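Side-chain contacts in aminotransferase, classes I and II (Silicibacter pomeroyi DSS-3, PDB 3H14), which probably transfers the amino group between L-aspartate and 2-oxoglutarate with the help of pyridoxal 5'-phosphate: residues A110-D113 / S114-V118; D88-P91 / G92-V95; T324-S327 / R328-A331. All coordinates share one frame; numbering follows the deposited sequence.

Interaction 1. Residues A110-D113 / S114-V118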
# COMPACT_ATOMS: atom_id res chain seq x y z
N ALA A 110 -11.80 -12.94 -10.80
CA ALA A 110 -12.18 -14.23 -10.27
C ALA A 110 -13.42 -14.14 -9.40
O ALA A 110 -14.27 -15.03 -9.40
CB ALA A 110 -11.00 -14.82 -9.45
N LEU A 111 -13.56 -13.03 -8.69
CA LEU A 111 -14.54 -12.95 -7.60
C LEU A 111 -15.80 -12.15 -7.85
O LEU A 111 -16.81 -12.35 -7.16
CB LEU A 111 -13.82 -12.46 -6.35
CG LEU A 111 -12.77 -13.39 -5.73
CD1 LEU A 111 -12.05 -12.65 -4.66
CD2 LEU A 111 -13.37 -14.69 -5.13
N PHE A 112 -15.80 -11.25 -8.85
CA PHE A 112 -16.89 -10.30 -8.95
C PHE A 112 -17.36 -10.12 -10.34
O PHE A 112 -16.59 -10.24 -11.30
CB PHE A 112 -16.48 -8.92 -8.39
CG PHE A 112 -15.85 -8.99 -7.03
CD1 PHE A 112 -16.52 -9.60 -5.98
CD2 PHE A 112 -14.62 -8.40 -6.80
CE1 PHE A 112 -15.94 -9.66 -4.72
CE2 PHE A 112 -14.03 -8.47 -5.58
CZ PHE A 112 -14.68 -9.10 -4.53
N ASP A 113 -18.64 -9.77 -10.44
CA ASP A 113 -19.31 -9.53 -11.71
C ASP A 113 -19.76 -8.08 -11.79
O ASP A 113 -19.85 -7.38 -10.76
CB ASP A 113 -20.53 -10.47 -11.78
CG ASP A 113 -20.20 -11.85 -12.32
OD1 ASP A 113 -19.57 -11.93 -13.40
OD2 ASP A 113 -20.61 -12.85 -11.67
N SER A 114 -20.06 -7.63 -13.00
CA SER A 114 -20.58 -6.30 -13.21
C SER A 114 -21.62 -5.93 -12.15
O SER A 114 -22.58 -6.68 -11.93
CB SER A 114 -21.20 -6.21 -14.58
OG SER A 114 -20.24 -6.55 -15.55
N GLY A 115 -21.38 -4.81 -11.48
CA GLY A 115 -22.31 -4.23 -10.52
C GLY A 115 -22.12 -4.73 -9.11
O GLY A 115 -22.83 -4.28 -8.22
N ASP A 116 -21.21 -5.69 -8.88
CA ASP A 116 -20.97 -6.17 -7.53
C ASP A 116 -20.33 -5.06 -6.68
O ASP A 116 -19.46 -4.31 -7.15
CB ASP A 116 -20.06 -7.41 -7.46
CG ASP A 116 -20.78 -8.70 -7.86
OD1 ASP A 116 -22.03 -8.67 -8.02
OD2 ASP A 116 -20.07 -9.72 -8.01
N ARG A 117 -20.75 -5.04 -5.42
CA ARG A 117 -20.29 -4.04 -4.45
C ARG A 117 -19.18 -4.59 -3.63
O ARG A 117 -19.31 -5.64 -3.05
CB ARG A 117 -21.45 -3.56 -3.58
CG ARG A 117 -22.39 -2.67 -4.34
CD ARG A 117 -23.54 -2.22 -3.45
NE ARG A 117 -24.51 -1.42 -4.19
CZ ARG A 117 -25.59 -1.92 -4.80
NH1 ARG A 117 -25.86 -3.23 -4.74
NH2 ARG A 117 -26.42 -1.10 -5.45
N VAL A 118 -18.09 -3.83 -3.53
CA VAL A 118 -16.91 -4.27 -2.80
C VAL A 118 -16.57 -3.17 -1.78
O VAL A 118 -16.35 -2.04 -2.18
CB VAL A 118 -15.73 -4.51 -3.76
CG1 VAL A 118 -14.50 -4.99 -2.99
CG2 VAL A 118 -16.16 -5.51 -4.87
O HOH W 1 -20.07 -12.64 -7.57
O HOH W 2 -19.58 -9.69 -15.00

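Interaction 2. Residues D88-P91 / G92-V95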
# COMPACT_ATOMS: atom_id res chain seq x y z
N ASP A 88 2.24 -23.13 7.17
CA ASP A 88 2.66 -24.16 6.22
C ASP A 88 1.83 -24.00 4.95
O ASP A 88 0.63 -24.25 4.95
CB ASP A 88 2.45 -25.55 6.82
CG ASP A 88 3.12 -26.67 6.02
OD1 ASP A 88 4.19 -27.15 6.47
OD2 ASP A 88 2.59 -27.07 4.95
N LEU A 89 2.47 -23.58 3.86
CA LEU A 89 1.75 -23.25 2.64
C LEU A 89 2.28 -24.04 1.48
O LEU A 89 3.47 -24.09 1.27
CB LEU A 89 1.88 -21.75 2.35
CG LEU A 89 1.13 -21.17 1.14
CD1 LEU A 89 -0.40 -21.27 1.32
CD2 LEU A 89 1.58 -19.71 0.90
N ASP A 90 1.38 -24.64 0.71
CA ASP A 90 1.73 -25.33 -0.51
C ASP A 90 2.10 -24.28 -1.57
O ASP A 90 1.35 -23.32 -1.77
CB ASP A 90 0.53 -26.17 -0.96
CG ASP A 90 0.69 -26.74 -2.35
OD1 ASP A 90 1.80 -27.14 -2.74
OD2 ASP A 90 -0.33 -26.78 -3.06
N PRO A 91 3.27 -24.43 -2.22
CA PRO A 91 3.63 -23.50 -3.31
C PRO A 91 2.69 -23.48 -4.49
O PRO A 91 2.67 -22.50 -5.22
CB PRO A 91 5.03 -23.97 -3.75
CG PRO A 91 5.29 -25.24 -3.05
CD PRO A 91 4.35 -25.38 -1.91
N GLY A 92 1.90 -24.53 -4.66
CA GLY A 92 0.87 -24.56 -5.69
C GLY A 92 -0.17 -23.47 -5.52
O GLY A 92 -0.84 -23.12 -6.48
N ARG A 93 -0.33 -22.96 -4.31
CA ARG A 93 -1.30 -21.89 -4.03
C ARG A 93 -0.74 -20.48 -4.24
O ARG A 93 -1.49 -19.54 -4.11
CB ARG A 93 -1.84 -22.01 -2.58
CG ARG A 93 -2.85 -23.15 -2.43
CD ARG A 93 -3.15 -23.45 -0.99
NE ARG A 93 -3.81 -22.30 -0.39
CZ ARG A 93 -3.96 -22.09 0.91
NH1 ARG A 93 -3.57 -22.99 1.81
NH2 ARG A 93 -4.58 -20.98 1.30
N VAL A 94 0.57 -20.37 -4.49
CA VAL A 94 1.23 -19.08 -4.75
C VAL A 94 1.14 -18.83 -6.25
O VAL A 94 1.52 -19.68 -7.05
CB VAL A 94 2.70 -19.08 -4.28
CG1 VAL A 94 3.46 -17.70 -4.62
CG2 VAL A 94 2.76 -19.37 -2.83
N VAL A 95 0.53 -17.70 -6.63
CA VAL A 95 0.45 -17.25 -7.99
C VAL A 95 1.32 -15.98 -8.16
O VAL A 95 1.11 -14.98 -7.46
CB VAL A 95 -1.01 -16.93 -8.37
CG1 VAL A 95 -1.13 -16.39 -9.79
CG2 VAL A 95 -1.89 -18.15 -8.19
O HOH W 3 -1.48 -25.01 1.72

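Interaction 3. Residues T324-S327 / R328-A331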
# COMPACT_ATOMS: atom_id res chain seq x y z
N THR A 324 -5.67 24.24 8.35
CA THR A 324 -6.15 24.56 7.02
C THR A 324 -7.58 24.03 6.82
O THR A 324 -8.03 23.10 7.52
CB THR A 324 -5.26 23.88 5.93
OG1 THR A 324 -5.70 24.29 4.63
CG2 THR A 324 -5.33 22.33 6.04
N ASP A 325 -8.24 24.64 5.87
CA ASP A 325 -9.54 24.19 5.40
C ASP A 325 -9.41 23.37 4.13
O ASP A 325 -10.38 22.80 3.68
CB ASP A 325 -10.49 25.39 5.15
CG ASP A 325 -9.83 26.55 4.40
OD1 ASP A 325 -8.67 26.44 3.91
OD2 ASP A 325 -10.49 27.63 4.33
N ASP A 326 -8.22 23.31 3.55
CA ASP A 326 -8.06 22.71 2.24
C ASP A 326 -6.64 22.16 2.12
O ASP A 326 -5.70 22.89 1.79
CB ASP A 326 -8.34 23.75 1.17
CG ASP A 326 -8.15 23.24 -0.23
OD1 ASP A 326 -7.92 22.01 -0.42
OD2 ASP A 326 -8.23 24.07 -1.16
N SER A 327 -6.50 20.87 2.39
CA SER A 327 -5.19 20.21 2.39
C SER A 327 -4.48 20.28 1.04
O SER A 327 -3.25 20.14 0.99
CB SER A 327 -5.35 18.77 2.81
OG SER A 327 -6.21 18.13 1.90
N ARG A 328 -5.24 20.44 -0.04
CA ARG A 328 -4.67 20.59 -1.36
C ARG A 328 -3.91 21.92 -1.45
O ARG A 328 -2.76 21.97 -1.86
CB ARG A 328 -5.76 20.54 -2.41
CG ARG A 328 -5.27 20.49 -3.83
CD ARG A 328 -6.45 20.34 -4.77
NE ARG A 328 -6.03 19.99 -6.12
CZ ARG A 328 -6.87 19.65 -7.10
NH1 ARG A 328 -8.18 19.61 -6.89
NH2 ARG A 328 -6.40 19.35 -8.29
N ALA A 329 -4.57 23.00 -1.05
CA ALA A 329 -3.92 24.30 -0.99
C ALA A 329 -2.78 24.30 0.01
O ALA A 329 -1.75 24.94 -0.21
CB ALA A 329 -4.98 25.45 -0.67
N PHE A 330 -2.96 23.64 1.15
CA PHE A 330 -1.96 23.58 2.18
C PHE A 330 -0.72 22.83 1.70
O PHE A 330 0.40 23.25 2.00
CB PHE A 330 -2.55 22.93 3.44
CG PHE A 330 -1.68 22.99 4.67
CD1 PHE A 330 -0.94 24.10 4.98
CD2 PHE A 330 -1.66 21.92 5.57
CE1 PHE A 330 -0.16 24.14 6.13
CE2 PHE A 330 -0.89 21.97 6.72
CZ PHE A 330 -0.15 23.09 7.00
N ALA A 331 -0.91 21.70 1.01
CA ALA A 331 0.23 20.97 0.47
C ALA A 331 0.97 21.87 -0.53
O ALA A 331 2.19 21.89 -0.59
CB ALA A 331 -0.23 19.65 -0.21

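Interaction 1. Residues A110-D113 / S114-V118
Phe112 lays one face of its ring over Val118, whose CG2 stands 3.7 Å from the ring centroid and only 12° off the normal, a CH-pi contact made almost straight onto the middle of the ring. Phe112 and Val118 flank a type II beta turn, Asp113 to Asp116, that reverses the chain between helix 100-111 and strand 117-122 in the seven-stranded mixed sheet of the aminotransferase fold. The opposite face of the ring carries CB of Leu111, so the phenyl group is sandwiched between CB of Leu111, its neighbour in the chain, and CG2 of Val118, at the start of strand 117-122. Leu137, Ala163 and Ile198 add to the surroundings of this buried ring. With CG anti to its carbonyl carbon and beside the backbone N, Phe112 brings its ring over Val118.

Gly115, with a positive phi, occupies the turn position that favours glycine, and the turn closes through Asp116 N to Asp113 O at 2.9 Å. A second bond runs the other way: Asp113 N donates to Asp116 OD2 at 2.8 Å, nearly straight at 172°, although the N-H reaches the oxygen from above the carboxylate plane, 63° out of it. That same oxygen sits near the plane of the Phe112 ring, at its edge, with ring and carboxylate planes almost perpendicular. Replacing Asp116 by an alanine would remove OD2 and is likely to leave the Asp113 N-H without its acceptor and the water on Leu111 O without its second anchor. One water donates to Asp113 OD1 and accepts from Ser114 N; a second donates to both Leu111 O, at 3.3 Å, and Asp116 OD2, at 3.0 Å.

Interaction 2. Residues D88-P91 / G92-V95
The guanidinium group of Arg93 has one face covered by Leu89, whose CD1 lies 3.6 Å above its plane, displaced toward the rim on the NH1 side. CD1 is 3.6 Å from NH1 and 3.7 Å from CZ of Arg93, a methyl against a flat charged group. A bend at chi3 (65°) folds the arginine back to meet this methyl instead of letting it run straight out. Around the rim, its nitrogens are occupied: NE bonds to the carbonyl of Val244, NH2 forms a salt bridge with Asp220, and NH1 donates to a water that also accepts from Asp90 N, so the group is fixed in rotation as well as in position.

The other methyl of Leu89, CD2, turns to Val94 and meets its CG2 at 3.9 Å, the two side chains crossing at about a right angle. Leu89 thus gives one methyl to Arg93 and the other to Val94, while Tyr81 and Val243 also touch it. The carboxylate of Asp90 stays on the turn: its OD1 accepts a weak hydrogen bond from Gly92 N at 3.2 Å.

In the backbone, Arg93 N donates to Asp90 O at 3.1 Å and Val94 N to Pro91 O at 3.1 Å. These successive i to i+3 bonds mark a short 3-10 turn, which joins the loop after helix 71-85 to strand 94-97, an outermost strand, within this chain, of the seven-stranded sheet in this aminotransferase fold.

Interaction 3. Residues T324-S327 / R328-A331
Thr324 rests against Phe330, its OG1 3.6 Å from CB of the phenylalanine and its CG2 3.7 Å from ring atom CD2. Its hydroxyl is anti to the backbone N (chi1 -176°), which leaves the methyl in the more hindered place between N and the carbonyl carbon, beside the ring, and brings OG1 round to accept from Asp326 N at 2.9 Å. This is an ST turn, immediately ahead of the helix. Phe330, its CG likewise anti to N, passes obliquely by the threonine; Leu323 and Arg382 also touch it.

Asp326 is the N-cap. With CG anti to the backbone N (chi1 178°), it carries its carboxylate over the first turn, where OD1 accepts a weak hydrogen bond from Arg328 N at 3.1 Å and OD2 packs 3.6 Å from Ala329 CB. Its carbonyl O takes the Phe330 N-H at 2.9 Å, and Ala331 N bonds to Ser327 O one residue further on.

Arg328 is extended from CG to NE and runs alongside Asp326, yet its charge is met by Asp18 through a salt bridge at NH2. Ser327, with OG between its backbone N and carbonyl carbon (chi1 60°), hydrogen-bonds the carbonyl O of Gly353. An ST turn followed by an aspartate N-cap thus starts helix 327-338, which follows strand 315-319 and precedes strand 340-344 of the same four-stranded sheet.

How the interactions relate
All three are local turns at the ends of helices or strands, and they follow one another along the chain as interaction 2, interaction 1 and interaction 3. Interactions 1 and 2 reach the same seven-stranded sheet: residues 88-95 lead into strand 94-97, helix 100-111 follows, and residues 110-118 return the chain to strand 117-122. Their centres are 25 Å apart and their nearest atoms about 10 Å. Interaction 3 lies beside the smaller four-stranded sheet, with centres 35 Å from interaction 1 and 46 Å from interaction 2, the latter across the chain's centre. Each sits 22 to 23 Å from that centre, and none contains a cofactor atom.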